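Local coordinates for hemerythrin HHE cation binding domain protein (Mycobacterium kansasii, PDB 6TYJ) that binds metal ions such as zinc within a hemerythrin-like helical bundle and probably carries a non-haem di-iron centre in its iron form, at residues Y13-K17 against M122-P126; L48-D52 against L166-L170; A65-A69 against A125-I131. Residues are numbered along the deposited sequence.

Interaction 1: Y13-K17 against M122-P126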
loop_
_atom_site.group_PDB
_atom_site.type_symbol
_atom_site.label_atom_id
_atom_site.label_comp_id
_atom_site.label_asym_id
_atom_site.label_seq_id
_atom_site.Cartn_x
_atom_site.Cartn_y
_atom_site.Cartn_z
ATOM N N TYR A 13 -10.525 -10.478 0.544
ATOM C CA TYR A 13 -9.957 -10.359 -0.797
ATOM C C TYR A 13 -10.461 -9.103 -1.481
ATOM O O TYR A 13 -9.689 -8.374 -2.109
ATOM C CB TYR A 13 -10.318 -11.575 -1.651
ATOM C CG TYR A 13 -9.972 -12.915 -1.016
ATOM C CD1 TYR A 13 -8.859 -13.060 -0.205
ATOM C CD2 TYR A 13 -10.750 -14.030 -1.268
ATOM C CE1 TYR A 13 -8.548 -14.302 0.363
ATOM C CE2 TYR A 13 -10.458 -15.257 -0.718
ATOM C CZ TYR A 13 -9.349 -15.394 0.090
ATOM O OH TYR A 13 -9.089 -16.648 0.622
ATOM N N GLU A 14 -11.766 -8.856 -1.389
ATOM C CA GLU A 14 -12.346 -7.684 -2.034
ATOM C C GLU A 14 -11.793 -6.401 -1.443
ATOM O O GLU A 14 -11.498 -5.448 -2.175
ATOM C CB GLU A 14 -13.869 -7.729 -1.907
ATOM C CG GLU A 14 -14.501 -8.896 -2.650
ATOM C CD GLU A 14 -15.974 -9.088 -2.329
ATOM O OE1 GLU A 14 -16.439 -8.557 -1.296
ATOM O OE2 GLU A 14 -16.665 -9.777 -3.110
ATOM N N VAL A 15 -11.647 -6.349 -0.118
ATOM C CA VAL A 15 -11.071 -5.165 0.508
ATOM C C VAL A 15 -9.709 -4.856 -0.091
ATOM O O VAL A 15 -9.415 -3.711 -0.446
ATOM C CB VAL A 15 -10.975 -5.344 2.034
ATOM C CG1 VAL A 15 -10.110 -4.227 2.634
ATOM C CG2 VAL A 15 -12.335 -5.306 2.638
ATOM N N LEU A 16 -8.846 -5.874 -0.195
ATOM C CA LEU A 16 -7.500 -5.625 -0.691
ATOM C C LEU A 16 -7.518 -5.315 -2.179
ATOM O O LEU A 16 -6.794 -4.425 -2.625
ATOM C CB LEU A 16 -6.577 -6.806 -0.421
ATOM C CG LEU A 16 -6.276 -7.011 1.065
ATOM C CD1 LEU A 16 -5.472 -8.266 1.189
ATOM C CD2 LEU A 16 -5.503 -5.811 1.587
ATOM N N LYS A 17 -8.313 -6.046 -2.962
ATOM C CA LYS A 17 -8.340 -5.762 -4.391
ATOM C C LYS A 17 -8.897 -4.374 -4.651
ATOM O O LYS A 17 -8.376 -3.632 -5.506
ATOM C CB LYS A 17 -9.139 -6.844 -5.129
ATOM C CG LYS A 17 -8.403 -8.176 -5.151
ATOM C CD LYS A 17 -9.248 -9.327 -5.700
ATOM C CE LYS A 17 -9.224 -9.347 -7.197
ATOM N NZ LYS A 17 -10.239 -10.310 -7.721
ATOM N N MET A 122 -1.276 -14.628 -3.274
ATOM C CA MET A 122 -1.784 -14.493 -1.908
ATOM C C MET A 122 -3.247 -14.079 -1.817
ATOM O O MET A 122 -3.789 -14.063 -0.701
ATOM C CB MET A 122 -0.930 -13.492 -1.108
ATOM C CG MET A 122 0.478 -13.992 -0.786
ATOM S SD MET A 122 0.468 -15.298 0.454
ATOM C CE MET A 122 0.464 -14.283 1.919
ATOM N N ILE A 123 -3.894 -13.771 -2.939
ATOM C CA ILE A 123 -5.318 -13.439 -3.019
ATOM C C ILE A 123 -5.937 -14.248 -4.155
ATOM O O ILE A 123 -5.670 -13.952 -5.330
ATOM C CB ILE A 123 -5.538 -11.936 -3.261
ATOM C CG1 ILE A 123 -4.896 -11.091 -2.154
ATOM C CG2 ILE A 123 -7.043 -11.624 -3.420
ATOM C CD1 ILE A 123 -4.899 -9.584 -2.472
ATOM N N PRO A 124 -6.768 -15.277 -3.879
ATOM C CA PRO A 124 -7.172 -15.769 -2.551
ATOM C C PRO A 124 -6.041 -16.449 -1.821
ATOM O O PRO A 124 -4.959 -16.606 -2.368
ATOM C CB PRO A 124 -8.279 -16.786 -2.854
ATOM C CG PRO A 124 -8.629 -16.597 -4.276
ATOM C CD PRO A 124 -7.424 -16.026 -4.959
ATOM N N ALA A 125 -6.303 -16.864 -0.578
ATOM C CA ALA A 125 -5.240 -17.415 0.234
ATOM C C ALA A 125 -4.637 -18.655 -0.418
ATOM O O ALA A 125 -5.335 -19.414 -1.112
ATOM C CB ALA A 125 -5.750 -17.770 1.624
ATOM N N PRO A 126 -3.350 -18.897 -0.190
ATOM C CA PRO A 126 -2.695 -20.090 -0.738
ATOM C C PRO A 126 -3.290 -21.374 -0.178
ATOM O O PRO A 126 -3.964 -21.378 0.870
ATOM C CB PRO A 126 -1.230 -19.922 -0.303
ATOM C CG PRO A 126 -1.064 -18.503 -0.003
ATOM C CD PRO A 126 -2.395 -17.995 0.479
#
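Ile-123 is the apolar centre of this contact. Its CG2 lies 3.7 Å from CB of Tyr-13, and its CD1 reaches 3.8 Å from CB of Leu-16. Leu-16 and Ile-123 are both buried. On the more exposed flank, the aliphatic part of Lys-17 covers the same residue, with Lys-17 CD 3.9 Å from Ile-123 CG2. Pro-124 follows a cis peptide bond and lies over one face of the Tyr-13 ring. Its CA is 3.6 Å from the ring centroid and 20° off the ring normal, a CH-pi contact. Pro-124 CB also comes within 3.4 Å of Tyr-13 CE2. The segments belong to the hemerythrin-like helical bundle. Residues 13-17 lie in the first turn or so of helix 12-32, and residues 122-126 are the start of the loop that leaves helix 100-121. The joint lies near the metal centre: the side chain of Leu-16 is about 4 Å from those of Glu-58 and Glu-118, two of the zinc ligands. Tyr-62 of helix 38-65 packs on Tyr-13, Leu-16 and Ile-123, and its hydroxyl is hydrogen-bonded to the carbonyl of Met-122. At the polar edge, the backbone N of Ala-125 donates a hydrogen bond to Tyr-13 OH, with an N to OH distance of 3.0 Å and an almost straight angle of 177°.

Interaction 2: L48-D52 against L166-L170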
loop_
_atom_site.group_PDB
_atom_site.type_symbol
_atom_site.label_atom_id
_atom_site.label_comp_id
_atom_site.label_asym_id
_atom_site.label_seq_id
_atom_site.Cartn_x
_atom_site.Cartn_y
_atom_site.Cartn_z
ATOM N N LEU A 48 0.734 8.444 -0.230
ATOM C CA LEU A 48 1.474 8.022 0.957
ATOM C C LEU A 48 0.506 7.596 2.055
ATOM O O LEU A 48 0.784 6.635 2.787
ATOM C CB LEU A 48 2.386 9.147 1.457
ATOM C CG LEU A 48 3.598 9.543 0.590
ATOM C CD1 LEU A 48 4.331 10.740 1.176
ATOM C CD2 LEU A 48 4.538 8.336 0.362
ATOM N N ILE A 49 -0.597 8.334 2.232
ATOM C CA ILE A 49 -1.594 7.957 3.244
ATOM C C ILE A 49 -2.154 6.571 2.947
ATOM O O ILE A 49 -2.197 5.686 3.824
ATOM C CB ILE A 49 -2.708 9.020 3.305
ATOM C CG1 ILE A 49 -2.155 10.341 3.862
ATOM C CG2 ILE A 49 -3.926 8.505 4.085
ATOM C CD1 ILE A 49 -3.086 11.506 3.703
ATOM N N GLU A 50 -2.606 6.353 1.705
ATOM C CA GLU A 50 -3.209 5.075 1.356
ATOM C C GLU A 50 -2.188 3.954 1.442
ATOM O O GLU A 50 -2.520 2.845 1.864
ATOM C CB GLU A 50 -3.843 5.143 -0.053
ATOM C CG GLU A 50 -4.997 6.156 -0.131
ATOM C CD GLU A 50 -6.025 5.981 0.970
ATOM O OE1 GLU A 50 -6.543 4.858 1.137
ATOM O OE2 GLU A 50 -6.338 6.988 1.643
ATOM N N LEU A 51 -0.936 4.224 1.062
ATOM C CA LEU A 51 0.099 3.197 1.139
ATOM C C LEU A 51 0.368 2.806 2.586
ATOM O O LEU A 51 0.451 1.616 2.904
ATOM C CB LEU A 51 1.385 3.684 0.462
ATOM C CG LEU A 51 2.618 2.777 0.518
ATOM C CD1 LEU A 51 2.268 1.352 0.113
ATOM C CD2 LEU A 51 3.756 3.320 -0.359
ATOM N N ASP A 52 0.533 3.802 3.461
ATOM C CA ASP A 52 0.704 3.561 4.900
ATOM C C ASP A 52 -0.355 2.611 5.424
ATOM O O ASP A 52 -0.040 1.583 6.046
ATOM C CB ASP A 52 0.640 4.905 5.638
ATOM C CG ASP A 52 0.792 4.782 7.141
ATOM O OD1 ASP A 52 1.392 3.808 7.611
ATOM O OD2 ASP A 52 0.305 5.675 7.848
ATOM N N LEU A 166 5.204 10.818 8.404
ATOM C CA LEU A 166 4.368 9.801 7.781
ATOM C C LEU A 166 5.213 8.762 7.051
ATOM O O LEU A 166 4.860 7.579 7.017
ATOM C CB LEU A 166 3.380 10.469 6.830
ATOM C CG LEU A 166 2.419 9.582 6.046
ATOM C CD1 LEU A 166 1.371 9.018 6.999
ATOM C CD2 LEU A 166 1.778 10.350 4.914
ATOM N N VAL A 167 6.330 9.185 6.457
ATOM C CA VAL A 167 7.192 8.233 5.760
ATOM C C VAL A 167 7.916 7.338 6.760
ATOM O O VAL A 167 8.074 6.131 6.534
ATOM C CB VAL A 167 8.174 8.982 4.840
ATOM C CG1 VAL A 167 9.189 8.017 4.219
ATOM C CG2 VAL A 167 7.409 9.728 3.748
ATOM N N ARG A 168 8.361 7.908 7.883
ATOM C CA ARG A 168 9.059 7.119 8.896
ATOM C C ARG A 168 8.181 6.031 9.497
ATOM O O ARG A 168 8.710 5.054 10.040
ATOM C CB ARG A 168 9.582 8.023 10.016
ATOM C CG ARG A 168 10.809 8.855 9.649
ATOM C CD ARG A 168 11.421 9.514 10.889
ATOM N NE ARG A 168 10.522 10.490 11.504
ATOM C CZ ARG A 168 10.560 11.797 11.263
ATOM N NH1 ARG A 168 11.457 12.295 10.420
ATOM N NH2 ARG A 168 9.698 12.609 11.867
ATOM N N SER A 169 6.858 6.166 9.408
ATOM C CA SER A 169 5.968 5.206 10.052
ATOM C C SER A 169 5.722 3.954 9.211
ATOM O O SER A 169 5.273 2.940 9.759
ATOM C CB SER A 169 4.631 5.875 10.387
ATOM O OG SER A 169 3.828 6.008 9.232
ATOM N N LEU A 170 6.006 3.996 7.912
ATOM C CA LEU A 170 5.794 2.843 7.037
ATOM C C LEU A 170 6.598 1.624 7.475
ATOM O O LEU A 170 7.664 1.755 8.073
ATOM C CB LEU A 170 6.158 3.192 5.598
ATOM C CG LEU A 170 5.039 3.664 4.671
ATOM C CD1 LEU A 170 4.536 5.031 5.086
ATOM C CD2 LEU A 170 5.539 3.677 3.234
ATOM O OXT LEU A 170 6.211 0.480 7.225
#
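Here the short C-terminal helix 163-168 and the last residues of the chain pack on helix 38-65 of the hemerythrin-like bundle. The contact is buried and mostly apolar, and no hydrogen bond crosses it. Leu-166 points toward helix 38-65. Its CD2 lies 3.7 Å from CB of Leu-48 and 4.1 Å from CG1 of Ile-49, so one methyl group touches two neighbouring residues of that helix. Leu-48 also meets the next residue of the C-terminal helix, with Leu-48 CD1 4.1 Å from Val-167 CG2. Four residues on from Leu-166, Leu-170 fits beside Leu-51 and Asp-52. Its CD2 is 4.0 Å from Leu-51 CD2, and its CD1 is 3.9 Å from Asp-52 CB. Leu-170 also touches Leu-87 of helix 70-91, and Ser-169 touches Lys-157 of helix 133-161. The terminal segment is therefore packed among three bundle helices. Leu-51 also lies close to the metal centre, its side chain about 5 Å from that of the zinc ligand His-54.

The two polar side chains at the contact, Asp-52 and Ser-169, each bond within their own part of the chain. Asp-52 OD1 forms a salt bridge with Arg-56 of the same helix. The carboxylate still contributes to the packing, since Asp-52 OD2 is 3.6 Å from Leu-166 CD1. Ser-169 faces Asp-52, but its hydroxyl turns back to its own backbone: Ser-169 OG donates a hydrogen bond of 2.9 Å to Leu-166 O.

Interaction 3: A65-A69 against A125-I131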
loop_
_atom_site.group_PDB
_atom_site.type_symbol
_atom_site.label_atom_id
_atom_site.label_comp_id
_atom_site.label_asym_id
_atom_site.label_seq_id
_atom_site.Cartn_x
_atom_site.Cartn_y
_atom_site.Cartn_z
ATOM N N ALA A 65 -3.539 -13.917 9.206
ATOM C CA ALA A 65 -4.553 -14.920 8.905
ATOM C C ALA A 65 -4.039 -15.955 7.922
ATOM O O ALA A 65 -4.521 -17.103 7.896
ATOM C CB ALA A 65 -5.804 -14.249 8.340
ATOM N N LEU A 66 -3.061 -15.572 7.114
ATOM C CA LEU A 66 -2.476 -16.432 6.105
ATOM C C LEU A 66 -1.138 -17.018 6.551
ATOM O O LEU A 66 -0.382 -17.510 5.708
ATOM C CB LEU A 66 -2.304 -15.653 4.799
ATOM C CG LEU A 66 -3.522 -15.649 3.862
ATOM C CD1 LEU A 66 -4.762 -15.007 4.482
ATOM C CD2 LEU A 66 -3.180 -15.009 2.518
ATOM N N SER A 67 -0.848 -17.008 7.865
ATOM C CA SER A 67 0.493 -17.352 8.327
ATOM C C SER A 67 0.904 -18.785 7.992
ATOM O O SER A 67 2.103 -19.079 7.976
ATOM C CB SER A 67 0.609 -17.116 9.837
ATOM O OG SER A 67 -0.319 -17.928 10.530
ATOM N N ALA A 68 -0.047 -19.681 7.680
ATOM C CA ALA A 68 0.345 -21.047 7.375
ATOM C C ALA A 68 1.174 -21.147 6.100
ATOM O O ALA A 68 1.866 -22.153 5.902
ATOM C CB ALA A 68 -0.890 -21.960 7.281
ATOM N N ALA A 69 1.125 -20.132 5.242
ATOM C CA ALA A 69 1.897 -20.128 4.002
ATOM C C ALA A 69 3.256 -19.459 4.242
ATOM O O ALA A 69 3.527 -18.345 3.786
ATOM C CB ALA A 69 1.107 -19.411 2.919
ATOM N N ALA A 125 -6.303 -16.864 -0.578
ATOM C CA ALA A 125 -5.240 -17.415 0.234
ATOM C C ALA A 125 -4.637 -18.655 -0.418
ATOM O O ALA A 125 -5.335 -19.414 -1.112
ATOM C CB ALA A 125 -5.750 -17.770 1.624
ATOM N N PRO A 126 -3.350 -18.897 -0.190
ATOM C CA PRO A 126 -2.695 -20.090 -0.738
ATOM C C PRO A 126 -3.290 -21.374 -0.178
ATOM O O PRO A 126 -3.964 -21.378 0.870
ATOM C CB PRO A 126 -1.230 -19.922 -0.303
ATOM C CG PRO A 126 -1.064 -18.503 -0.003
ATOM C CD PRO A 126 -2.395 -17.995 0.479
ATOM N N PRO A 127 -3.036 -22.503 -0.842
ATOM C CA PRO A 127 -3.729 -23.749 -0.480
ATOM C C PRO A 127 -3.497 -24.214 0.959
ATOM O O PRO A 127 -4.372 -24.882 1.524
ATOM C CB PRO A 127 -3.173 -24.750 -1.503
ATOM C CG PRO A 127 -2.850 -23.905 -2.702
ATOM C CD PRO A 127 -2.371 -22.591 -2.154
ATOM N N GLU A 128 -2.356 -23.869 1.568
ATOM C CA GLU A 128 -2.062 -24.268 2.948
ATOM C C GLU A 128 -2.970 -23.594 3.962
ATOM O O GLU A 128 -3.088 -24.085 5.098
ATOM C CB GLU A 128 -0.612 -23.918 3.308
ATOM C CG GLU A 128 0.448 -24.569 2.464
ATOM C CD GLU A 128 0.613 -23.907 1.098
ATOM O OE1 GLU A 128 0.055 -22.806 0.877
ATOM O OE2 GLU A 128 1.293 -24.506 0.238
ATOM N N VAL A 129 -3.604 -22.489 3.591
ATOM C CA VAL A 129 -4.409 -21.705 4.521
ATOM C C VAL A 129 -5.836 -22.239 4.543
ATOM O O VAL A 129 -6.496 -22.315 3.500
ATOM C CB VAL A 129 -4.390 -20.224 4.144
ATOM C CG1 VAL A 129 -5.330 -19.459 5.063
ATOM C CG2 VAL A 129 -2.970 -19.715 4.231
ATOM N N LYS A 130 -6.317 -22.579 5.736
ATOM C CA LYS A 130 -7.690 -23.029 5.947
ATOM C C LYS A 130 -8.447 -21.826 6.500
ATOM O O LYS A 130 -8.248 -21.434 7.652
ATOM C CB LYS A 130 -7.730 -24.230 6.894
ATOM N N ILE A 131 -9.283 -21.208 5.664
ATOM C CA ILE A 131 -10.084 -20.058 6.074
ATOM C C ILE A 131 -11.465 -20.170 5.425
ATOM O O ILE A 131 -11.577 -20.397 4.214
ATOM C CB ILE A 131 -9.369 -18.718 5.745
ATOM C CG1 ILE A 131 -10.149 -17.513 6.295
ATOM C CG2 ILE A 131 -8.998 -18.576 4.239
ATOM C CD1 ILE A 131 -9.300 -16.243 6.409
#
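Two loops at one end of the bundle meet here, each with a type I beta turn. The turn Leu-66 to Ala-69 links helix 38-65 to helix 70-91 and is closed by a 3.1 Å hydrogen bond from Ala-69 N to Leu-66 O. Ala-69 is the N-cap residue of helix 70-91. The second turn, Pro-126 to Val-129, lies between helices 100-121 and 133-161. Its closing bond runs from Val-129 N to Pro-126 O, 3.0 Å. The backbones come nearest at Ala-68 and Val-129, whose CA atoms are 5.6 Å apart.

Val-129 fills the middle of the contact. Its CG2 is 3.7 Å from Leu-66 O, 4.1 Å from Leu-66 CG and 4.3 Å from CB of both Ala-68 and Ala-69. Leu-66 CG is also 3.8 Å from Ala-125 CB, and Leu-66 CD2 is 3.7 Å from Pro-126 CD. Ala-69 CB rests 3.8 Å from Pro-126 CG. At the margins, Ala-65 CB meets Ile-131 CD1 at 4.5 Å, and Ala-68 CB lies 3.8 Å from Glu-128 O. Leu-136 and Leu-139 of helix 133-161 extend the apolar patch around Ile-131.

No hydrogen bond links the segments, and each turn is closed by its own backbone bond. The contact between them rests on apolar packing and van der Waals contact with backbone carbonyls.

In the fold
Interactions 1 and 3 lie at the same end of the helical bundle, their centres 11 Å apart. They share Ala-125 and Pro-126 and touch where Met-122 O meets Leu-66 CD2 at 3.4 Å. The loop between helices 100-121 and 133-161 thus packs on both helix 12-32 and segment 65-69. Interaction 2 is on the opposite side of the chain's centre, 21 Å from interaction 1 and 27 Å from interaction 3, centre to centre. Along the chain, interactions 1 and 2 cross, and interaction 3 is nested inside interaction 2. Helix 38-65, which carries zinc ligands His-54, Glu-58 and Asp-59, is thus packed midway by interaction 2 and at its end, Ala-65, by interaction 3.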